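Long-range contact in dimethyl-sulfide monooxygenase (Hyphomicrobium sulfonivorans, PDB 6AK1), which oxidises dimethyl sulfide to methanethiol and formaldehyde with NADH and oxygen, as the FMN-dependent large subunit of a two-component monooxygenase: residues Lys3-Asp11 / Val413-Gln423. Residues are numbered along the deposited sequence; the frame is centred on the assembly and turned at random.
Sequences KRIVLNAFD and VPELRKRGRAQ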
ATOM      1  N   LYS A   3      -1.775 -21.893   8.647  1.00 27.70           N
ATOM      2  CA  LYS A   3      -2.154 -20.544   8.224  1.00 38.85           C
ATOM      3  C   LYS A   3      -1.133 -19.944   7.252  1.00 38.84           C
ATOM      4  O   LYS A   3       0.057 -19.812   7.571  1.00 31.61           O
ATOM      5  CB  LYS A   3      -2.309 -19.604   9.413  1.00 36.08           C
ATOM      6  CG  LYS A   3      -2.809 -18.213   8.979  1.00 39.32           C
ATOM      7  CD  LYS A   3      -2.057 -17.086   9.675  1.00 43.47           C
ATOM      8  CE  LYS A   3      -2.957 -15.870   9.900  1.00 42.35           C
ATOM      9  NZ  LYS A   3      -2.258 -14.802  10.686  1.00 40.79           N
ATOM     10  N   ARG A   4      -1.622 -19.575   6.073  1.00 37.47           N
ATOM     11  CA  ARG A   4      -0.766 -19.181   4.966  1.00 33.95           C
ATOM     12  C   ARG A   4      -0.213 -17.777   5.176  1.00 30.57           C
ATOM     13  O   ARG A   4      -0.947 -16.853   5.535  1.00 34.97           O
ATOM     14  CB  ARG A   4      -1.556 -19.243   3.660  1.00 33.35           C
ATOM     15  CG  ARG A   4      -0.766 -18.848   2.431  1.00 33.75           C
ATOM     16  CD  ARG A   4      -1.616 -18.974   1.180  1.00 33.16           C
ATOM     17  NE  ARG A   4      -2.501 -17.828   0.968  1.00 30.72           N
ATOM     18  CZ  ARG A   4      -2.140 -16.700   0.363  1.00 26.54           C
ATOM     19  NH1 ARG A   4      -0.902 -16.534  -0.077  1.00 25.91           N
ATOM     20  NH2 ARG A   4      -3.019 -15.723   0.211  1.00 25.25           N
ATOM     21  N   ILE A   5       1.089 -17.624   4.945  1.00 25.69           N
ATOM     22  CA  ILE A   5       1.738 -16.317   5.020  1.00 24.51           C
ATOM     23  C   ILE A   5       1.522 -15.566   3.707  1.00 27.51           C
ATOM     24  O   ILE A   5       1.749 -16.108   2.617  1.00 26.94           O
ATOM     25  CB  ILE A   5       3.230 -16.472   5.342  1.00 22.82           C
ATOM     26  CG1 ILE A   5       3.403 -17.211   6.681  1.00 27.02           C
ATOM     27  CG2 ILE A   5       3.905 -15.129   5.386  1.00 21.16           C
ATOM     28  CD1 ILE A   5       4.856 -17.556   7.034  1.00 24.95           C
ATOM     29  N   VAL A   6       1.064 -14.319   3.809  1.00 24.11           N
ATOM     30  CA  VAL A   6       0.826 -13.480   2.639  1.00 24.59           C
ATOM     31  C   VAL A   6       2.133 -12.801   2.248  1.00 26.79           C
ATOM     32  O   VAL A   6       2.778 -12.146   3.077  1.00 26.61           O
ATOM     33  CB  VAL A   6      -0.280 -12.447   2.926  1.00 25.86           C
ATOM     34  CG1 VAL A   6      -0.355 -11.416   1.800  1.00 28.92           C
ATOM     35  CG2 VAL A   6      -1.630 -13.142   3.095  1.00 24.56           C
ATOM     36  N   LEU A   7       2.530 -12.947   0.982  1.00 23.78           N
ATOM     37  CA  LEU A   7       3.791 -12.399   0.491  1.00 23.66           C
ATOM     38  C   LEU A   7       3.506 -11.282  -0.505  1.00 24.40           C
ATOM     39  O   LEU A   7       2.906 -11.524  -1.556  1.00 24.35           O
ATOM     40  CB  LEU A   7       4.634 -13.492  -0.158  1.00 22.22           C
ATOM     41  CG  LEU A   7       4.918 -14.670   0.775  1.00 22.03           C
ATOM     42  CD1 LEU A   7       5.572 -15.820   0.022  1.00 20.32           C
ATOM     43  CD2 LEU A   7       5.757 -14.226   1.977  1.00 19.84           C
ATOM     44  N   ASN A   8       3.925 -10.066  -0.169  1.00 24.98           N
ATOM     45  CA  ASN A   8       3.788  -8.904  -1.034  1.00 23.46           C
ATOM     46  C   ASN A   8       5.164  -8.319  -1.326  1.00 25.76           C
ATOM     47  O   ASN A   8       6.030  -8.278  -0.440  1.00 21.52           O
ATOM     48  CB  ASN A   8       2.935  -7.794  -0.388  1.00 22.63           C
ATOM     49  CG  ASN A   8       1.482  -8.175  -0.199  1.00 24.90           C
ATOM     50  OD1 ASN A   8       0.965  -9.111  -0.810  1.00 25.27           O
ATOM     51  ND2 ASN A   8       0.800  -7.412   0.639  1.00 34.98           N
ATOM     52  N   ALA A   9       5.348  -7.830  -2.553  1.00 17.83           N
ATOM     53  CA  ALA A   9       6.511  -7.014  -2.867  1.00 23.35           C
ATOM     54  C   ALA A   9       6.152  -5.545  -2.684  1.00 22.09           C
ATOM     55  O   ALA A   9       5.147  -5.069  -3.218  1.00 22.69           O
ATOM     56  CB  ALA A   9       7.017  -7.266  -4.291  1.00 21.51           C
ATOM     57  N   PHE A  10       6.967  -4.843  -1.918  1.00 20.29           N
ATOM     58  CA  PHE A  10       6.828  -3.416  -1.680  1.00 21.39           C
ATOM     59  C   PHE A  10       7.771  -2.695  -2.640  1.00 22.74           C
ATOM     60  O   PHE A  10       8.978  -2.989  -2.674  1.00 23.25           O
ATOM     61  CB  PHE A  10       7.152  -3.124  -0.213  1.00 20.69           C
ATOM     62  CG  PHE A  10       6.761  -1.756   0.273  1.00 22.90           C
ATOM     63  CD1 PHE A  10       5.530  -1.198  -0.047  1.00 23.64           C
ATOM     64  CD2 PHE A  10       7.616  -1.049   1.112  1.00 23.02           C
ATOM     65  CE1 PHE A  10       5.178   0.066   0.426  1.00 26.77           C
ATOM     66  CE2 PHE A  10       7.268   0.213   1.601  1.00 26.43           C
ATOM     67  CZ  PHE A  10       6.052   0.773   1.251  1.00 22.80           C
ATOM     68  N   ASP A  11       7.222  -1.780  -3.435  1.00 19.23           N
ATOM     69  CA  ASP A  11       7.999  -1.027  -4.414  1.00 21.32           C
ATOM     70  C   ASP A  11       7.399   0.377  -4.515  1.00 20.37           C
ATOM     71  O   ASP A  11       6.433   0.711  -3.831  1.00 19.91           O
ATOM     72  CB  ASP A  11       8.022  -1.758  -5.770  1.00 18.68           C
ATOM     73  CG  ASP A  11       9.301  -1.487  -6.586  1.00 17.69           C
ATOM     74  OD1 ASP A  11       9.835  -0.363  -6.585  1.00 21.34           O
ATOM     75  OD2 ASP A  11       9.773  -2.403  -7.270  1.00 19.30           O
ATOM     76  N   VAL A 413      11.148 -19.002  -0.265  1.00 27.51           N
ATOM     77  CA  VAL A 413       9.857 -19.631  -0.615  1.00 27.07           C
ATOM     78  C   VAL A 413       9.891 -21.127  -0.602  1.00 28.22           C
ATOM     79  O   VAL A 413       8.918 -21.739  -0.121  1.00 28.49           O
ATOM     80  CB  VAL A 413       9.366 -19.047  -1.984  1.00 28.12           C
ATOM     81  CG1 VAL A 413       8.360 -19.989  -2.636  1.00 25.70           C
ATOM     82  CG2 VAL A 413       8.729 -17.681  -1.782  1.00 24.48           C
ATOM     83  N   PRO A 414      10.936 -21.838  -1.088  1.00 27.40           N
ATOM     84  CA  PRO A 414      10.932 -23.304  -0.965  1.00 28.76           C
ATOM     85  C   PRO A 414      10.903 -23.774   0.476  1.00 31.29           C
ATOM     86  O   PRO A 414      10.253 -24.783   0.775  1.00 33.15           O
ATOM     87  CB  PRO A 414      12.232 -23.726  -1.672  1.00 25.61           C
ATOM     88  CG  PRO A 414      12.540 -22.605  -2.605  1.00 25.33           C
ATOM     89  CD  PRO A 414      12.141 -21.379  -1.816  1.00 25.92           C
ATOM     90  N   GLU A 415      11.591 -23.066   1.383  1.00 29.93           N
ATOM     91  CA  GLU A 415      11.567 -23.440   2.795  1.00 28.64           C
ATOM     92  C   GLU A 415      10.207 -23.175   3.417  1.00 29.88           C
ATOM     93  O   GLU A 415       9.728 -23.983   4.217  1.00 27.40           O
ATOM     94  CB  GLU A 415      12.645 -22.692   3.572  1.00 28.87           C
ATOM     95  CG  GLU A 415      12.666 -23.024   5.070  1.00 35.86           C
ATOM     96  CD  GLU A 415      13.038 -24.483   5.357  1.00 38.18           C
ATOM     97  OE1 GLU A 415      13.822 -25.069   4.580  1.00 38.85           O
ATOM     98  OE2 GLU A 415      12.545 -25.041   6.357  1.00 40.59           O
ATOM     99  N   LEU A 416       9.566 -22.047   3.065  1.00 30.76           N
ATOM    100  CA  LEU A 416       8.224 -21.760   3.580  1.00 28.74           C
ATOM    101  C   LEU A 416       7.201 -22.753   3.034  1.00 30.19           C
ATOM    102  O   LEU A 416       6.256 -23.124   3.738  1.00 30.33           O
ATOM    103  CB  LEU A 416       7.803 -20.319   3.247  1.00 26.44           C
ATOM    104  CG  LEU A 416       8.513 -19.146   3.944  1.00 29.38           C
ATOM    105  CD1 LEU A 416       8.009 -17.791   3.430  1.00 25.13           C
ATOM    106  CD2 LEU A 416       8.370 -19.224   5.467  1.00 26.94           C
ATOM    107  N   ARG A 417       7.360 -23.180   1.777  1.00 29.17           N
ATOM    108  CA  ARG A 417       6.445 -24.172   1.215  1.00 31.80           C
ATOM    109  C   ARG A 417       6.592 -25.505   1.923  1.00 34.68           C
ATOM    110  O   ARG A 417       5.595 -26.168   2.225  1.00 35.14           O
ATOM    111  CB  ARG A 417       6.698 -24.361  -0.284  1.00 28.59           C
ATOM    112  CG  ARG A 417       6.156 -23.237  -1.125  1.00 34.25           C
ATOM    113  CD  ARG A 417       6.444 -23.425  -2.605  1.00 30.98           C
ATOM    114  NE  ARG A 417       5.936 -22.277  -3.337  1.00 32.42           N
ATOM    115  CZ  ARG A 417       6.055 -22.106  -4.645  1.00 35.47           C
ATOM    116  NH1 ARG A 417       6.674 -23.016  -5.388  1.00 34.68           N
ATOM    117  NH2 ARG A 417       5.547 -21.019  -5.204  1.00 31.90           N
ATOM    118  N   LYS A 418       7.832 -25.917   2.186  1.00 32.92           N
ATOM    119  CA  LYS A 418       8.060 -27.165   2.902  1.00 36.28           C
ATOM    120  C   LYS A 418       7.476 -27.115   4.312  1.00 34.33           C
ATOM    121  O   LYS A 418       6.952 -28.121   4.799  1.00 34.88           O
ATOM    122  CB  LYS A 418       9.559 -27.475   2.917  1.00 32.61           C
ATOM    123  CG  LYS A 418      10.070 -28.127   4.199  1.00 48.91           C
ATOM    124  CD  LYS A 418      11.397 -28.869   3.968  1.00 49.66           C
ATOM    125  CE  LYS A 418      11.837 -29.601   5.225  1.00 44.74           C
ATOM    126  NZ  LYS A 418      11.825 -28.661   6.391  1.00 58.06           N
ATOM    127  N   ARG A 419       7.516 -25.957   4.967  1.00 31.65           N
ATOM    128  CA  ARG A 419       6.873 -25.792   6.270  1.00 33.89           C
ATOM    129  C   ARG A 419       5.365 -25.578   6.179  1.00 32.35           C
ATOM    130  O   ARG A 419       4.731 -25.354   7.217  1.00 29.75           O
ATOM    131  CB  ARG A 419       7.489 -24.611   7.030  1.00 29.67           C
ATOM    132  CG  ARG A 419       8.975 -24.735   7.260  1.00 34.83           C
ATOM    133  CD  ARG A 419       9.524 -23.547   8.024  1.00 33.36           C
ATOM    134  NE  ARG A 419      10.961 -23.679   8.225  1.00 30.75           N
ATOM    135  CZ  ARG A 419      11.650 -23.017   9.146  1.00 31.53           C
ATOM    136  NH1 ARG A 419      11.023 -22.175   9.964  1.00 27.38           N
ATOM    137  NH2 ARG A 419      12.963 -23.211   9.255  1.00 25.82           N
ATOM    138  N   GLY A 420       4.787 -25.606   4.974  1.00 30.09           N
ATOM    139  CA  GLY A 420       3.353 -25.451   4.803  1.00 28.74           C
ATOM    140  C   GLY A 420       2.826 -24.040   4.974  1.00 28.09           C
ATOM    141  O   GLY A 420       1.634 -23.864   5.213  1.00 26.20           O
ATOM    142  N   ARG A 421       3.672 -23.023   4.836  1.00 28.37           N
ATOM    143  CA  ARG A 421       3.262 -21.653   5.118  1.00 29.84           C
ATOM    144  C   ARG A 421       3.025 -20.805   3.870  1.00 30.88           C
ATOM    145  O   ARG A 421       2.357 -19.773   3.964  1.00 34.71           O
ATOM    146  CB  ARG A 421       4.312 -20.955   5.991  1.00 27.61           C
ATOM    147  CG  ARG A 421       4.623 -21.632   7.321  1.00 32.74           C
ATOM    148  CD  ARG A 421       3.372 -22.065   8.081  1.00 30.56           C
ATOM    149  NE  ARG A 421       2.524 -20.968   8.556  1.00 27.88           N
ATOM    150  CZ  ARG A 421       2.686 -20.338   9.711  1.00 27.55           C
ATOM    151  NH1 ARG A 421       3.699 -20.667  10.509  1.00 29.29           N
ATOM    152  NH2 ARG A 421       1.849 -19.365  10.060  1.00 28.68           N
ATOM    153  N   ALA A 422       3.561 -21.189   2.718  1.00 29.62           N
ATOM    154  CA  ALA A 422       3.419 -20.413   1.494  1.00 29.62           C
ATOM    155  C   ALA A 422       2.703 -21.249   0.452  1.00 30.06           C
ATOM    156  O   ALA A 422       2.917 -22.462   0.376  1.00 29.49           O
ATOM    157  CB  ALA A 422       4.785 -19.967   0.945  1.00 24.12           C
ATOM    158  N   GLN A 423       1.855 -20.597  -0.348  1.00 29.23           N
ATOM    159  CA  GLN A 423       1.138 -21.294  -1.410  1.00 27.37           C
ATOM    160  C   GLN A 423       2.078 -21.613  -2.567  1.00 27.90           C
ATOM    161  O   GLN A 423       3.046 -20.899  -2.822  1.00 29.07           O
ATOM    162  CB  GLN A 423      -0.046 -20.457  -1.912  1.00 25.65           C
ATOM    163  CG  GLN A 423       0.343 -19.097  -2.514  1.00 27.75           C
ATOM    164  CD  GLN A 423      -0.862 -18.201  -2.816  1.00 28.74           C
ATOM    165  OE1 GLN A 423      -1.982 -18.469  -2.374  1.00 31.26           O
ATOM    166  NE2 GLN A 423      -0.631 -17.134  -3.582  1.00 25.81           N
TER
HETATM  167  O   HOH W   1       1.716 -17.691   0.397  1.00 27.07           O
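Val413, in the last turns of helix 403-418, meets the first strand of the barrel through its CG2, which lies 4.1 Å from CD1 of Leu7. One turn on, Leu416 sets its two methyls against different partners, CD2 resting on Ile5 CD1 (4.2 Å) and CD1 more loosely on Leu7 CD2. The helix then ends in a Schellman motif at Gly420, whose positive phi lets the chain leave it. Arg421 shows how one residue can hold a neighbouring segment through both backbone and side chain. Its O receives the N-H of Ile5 at 2.7 Å. Bends at chi2 (-46°) and chi3 (-66°) bring its guanidinium side-on to Lys3 O, which lies in its plane, 2.9 Å from NE and 3.1 Å from NH2; NH1 forms salt bridges with Glu383 and Asp387. Ala422 adds its CB to Leu7. Gln423 sets its amide almost parallel (11°) to the Arg4 guanidinium, OE1 over the rim of one face, a stack without a hydrogen bond; a water joins Arg4 NH1, Ile5 O and Gln423 N. Arg4 NH2 forms a salt bridge with Asp52, and Gln423 NE2 a hydrogen bond to Cys50 O. Helix 403-418 and the chain leaving it thus pack outside the TIM barrel against strand 6-12, which runs between parallel strands 53-57 and 393-397, with helix 375-388 touching Ile5 and Arg421.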